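Local coordinates for protein Rep (Escherichia coli, PDB 3VW4) that initiates replication of plasmid ColE2-P9 as an initiator-primase whose C-terminal DNA-binding domain, the part present here, binds the replication origin and unwinds the duplex, at a contact of chain A with DNA. Numbering follows the deposited sequence.

A contact of chain A with DNA. Residues 91-92, 94-95. With nucleotides of chain B.
Thr92 and Gly91, at the C-terminal end of helix 76-92, meet the sugar-phosphate backbone at DA11 of chain B. The carbonyl O of Thr92 lies 3.4 Å from C5' of DA11, and that of Gly91 approaches the same deoxyribose carbon. With CG2 anti to the backbone N (chi1 -65° for OG1), the Thr92 methyl is turned toward the 5' phosphate, 4.2 Å from OP1 of DA11, a loose contact. Beyond the helix the chain runs extended past the sugar, and the Ser94 carbonyl O comes to 3.4 Å from the ring oxygen O4' of DA11. The Ser94 hydroxyl turns back to the helix end: OG makes a long, poorly directed hydrogen bond to Gly91 O at 3.3 Å, from above the carbonyl plane, which can only modestly steady the chain where it leaves the helix. This segment, leading on towards helix 103-106, runs along the DNA backbone, and Lys95 reaches the phosphate between DA11 and DT12. Bends at chi2 (-105°) and chi4 (-107°) bring its ammonium NZ back towards OP1 of DT12, with which it forms a salt bridge at 3.5 Å. An alanine here would probably leave this phosphate without the lysine's positive charge beside it. Both nucleotides are base-paired, yet the contacts of this patch fall on sugars and phosphates, so it probably supports DNA affinity and positioning more than base reading. Nearer the main chain, CB of Lys95 packs 3.9 Å from C5' of DT12.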
ATOM      1  N   GLY A  91       3.049  14.576   1.879  1.00 27.51           N
ATOM      2  CA  GLY A  91       3.819  15.640   2.523  1.00 28.07           C
ATOM      3  C   GLY A  91       3.493  17.031   2.025  1.00 31.12           C
ATOM      4  O   GLY A  91       3.651  18.005   2.767  1.00 35.25           O
ATOM      5  N   THR A  92       3.037  17.118   0.780  1.00 32.72           N
ATOM      6  CA  THR A  92       2.714  18.381   0.158  1.00 37.21           C
ATOM      7  C   THR A  92       1.463  19.030   0.725  1.00 41.62           C
ATOM      8  O   THR A  92       1.494  20.236   0.985  1.00 50.54           O
ATOM      9  CB  THR A  92       2.652  18.288  -1.395  1.00 39.50           C
ATOM     10  OG1 THR A  92       3.964  17.967  -1.892  1.00 42.15           O
ATOM     11  CG2 THR A  92       2.173  19.644  -2.065  1.00 32.17           C
ATOM     12  N   SER A  94       0.059  18.595   3.694  1.00 38.61           N
ATOM     13  CA  SER A  94       0.042  18.248   5.094  1.00 39.61           C
ATOM     14  C   SER A  94       0.839  19.276   5.872  1.00 42.30           C
ATOM     15  O   SER A  94       1.973  19.598   5.497  1.00 45.56           O
ATOM     16  CB  SER A  94       0.672  16.883   5.328  1.00 36.37           C
ATOM     17  OG  SER A  94       2.085  17.021   5.480  1.00 43.71           O
ATOM     18  N   LYS A  95       0.255  19.735   6.983  1.00 45.71           N
ATOM     19  CA  LYS A  95       0.822  20.794   7.823  1.00 44.11           C
ATOM     20  C   LYS A  95       0.973  20.309   9.269  1.00 44.08           C
ATOM     21  O   LYS A  95       0.037  19.746   9.838  1.00 41.45           O
ATOM     22  CB  LYS A  95      -0.085  22.036   7.820  1.00 42.65           C
ATOM     23  CG  LYS A  95      -0.688  22.459   6.483  1.00 42.79           C
ATOM     24  CD  LYS A  95      -0.005  23.698   5.898  1.00 42.25           C
ATOM     25  CE  LYS A  95      -0.976  24.485   5.012  1.00 40.19           C
ATOM     26  NZ  LYS A  95      -0.773  24.425   3.536  1.00 39.20           N
TER
ATOM     27  P    DA B  11       6.186  21.639   0.574  1.00 30.94           P
ATOM     28  OP1  DA B  11       5.202  22.041  -0.488  1.00 23.59           O
ATOM     29  OP2  DA B  11       7.632  22.064   0.565  1.00 25.81           O
ATOM     30  O5'  DA B  11       5.568  22.021   1.997  1.00 32.35           O
ATOM     31  C5'  DA B  11       4.323  21.439   2.470  1.00 34.08           C
ATOM     32  C4'  DA B  11       4.231  21.608   3.972  1.00 36.08           C
ATOM     33  O4'  DA B  11       5.055  20.645   4.683  1.00 34.28           O
ATOM     34  C3'  DA B  11       4.669  22.989   4.466  1.00 39.09           C
ATOM     35  O3'  DA B  11       3.654  23.496   5.344  1.00 46.25           O
ATOM     36  C2'  DA B  11       6.003  22.736   5.151  1.00 34.93           C
ATOM     37  C1'  DA B  11       5.862  21.307   5.637  1.00 31.00           C
ATOM     38  N9   DA B  11       7.141  20.606   5.720  1.00 28.49           N
ATOM     39  C8   DA B  11       8.238  20.759   4.909  1.00 28.62           C
ATOM     40  N7   DA B  11       9.267  20.028   5.266  1.00 27.36           N
ATOM     41  C5   DA B  11       8.816  19.343   6.385  1.00 25.42           C
ATOM     42  C6   DA B  11       9.430  18.397   7.225  1.00 25.92           C
ATOM     43  N6   DA B  11      10.681  17.956   7.053  1.00 23.61           N
ATOM     44  N1   DA B  11       8.707  17.912   8.262  1.00 25.41           N
ATOM     45  C2   DA B  11       7.453  18.356   8.430  1.00 25.83           C
ATOM     46  N3   DA B  11       6.760  19.232   7.697  1.00 25.11           N
ATOM     47  C4   DA B  11       7.511  19.698   6.683  1.00 25.97           C
ATOM     48  P    DT B  12       3.513  25.046   5.729  1.00 46.27           P
ATOM     49  OP1  DT B  12       2.060  25.313   5.461  1.00 36.41           O
ATOM     50  OP2  DT B  12       4.580  25.826   5.009  1.00 38.42           O
ATOM     51  O5'  DT B  12       3.919  24.932   7.273  1.00 38.11           O
ATOM     52  C5'  DT B  12       3.323  23.948   8.129  1.00 38.44           C
ATOM     53  C4'  DT B  12       4.308  23.525   9.193  1.00 39.92           C
ATOM     54  O4'  DT B  12       5.465  22.911   8.599  1.00 41.27           O
ATOM     55  C3'  DT B  12       4.873  24.635  10.087  1.00 44.05           C
ATOM     56  O3'  DT B  12       4.218  24.590  11.362  1.00 50.78           O
ATOM     57  C2'  DT B  12       6.335  24.243  10.286  1.00 42.73           C
ATOM     58  C1'  DT B  12       6.430  22.869   9.627  1.00 40.96           C
ATOM     59  N1   DT B  12       7.753  22.513   9.035  1.00 38.80           N
ATOM     60  C2   DT B  12       8.491  21.536   9.673  1.00 37.29           C
ATOM     61  O2   DT B  12       8.093  20.941  10.658  1.00 39.69           O
ATOM     62  N3   DT B  12       9.719  21.284   9.117  1.00 35.92           N
ATOM     63  C4   DT B  12      10.261  21.875   7.991  1.00 37.26           C
ATOM     64  O4   DT B  12      11.371  21.528   7.592  1.00 34.48           O
ATOM     65  C5   DT B  12       9.435  22.893   7.369  1.00 37.03           C
ATOM     66  C7   DT B  12       9.951  23.607   6.159  1.00 35.61           C
ATOM     67  C6   DT B  12       8.241  23.160   7.917  1.00 36.35           C
TER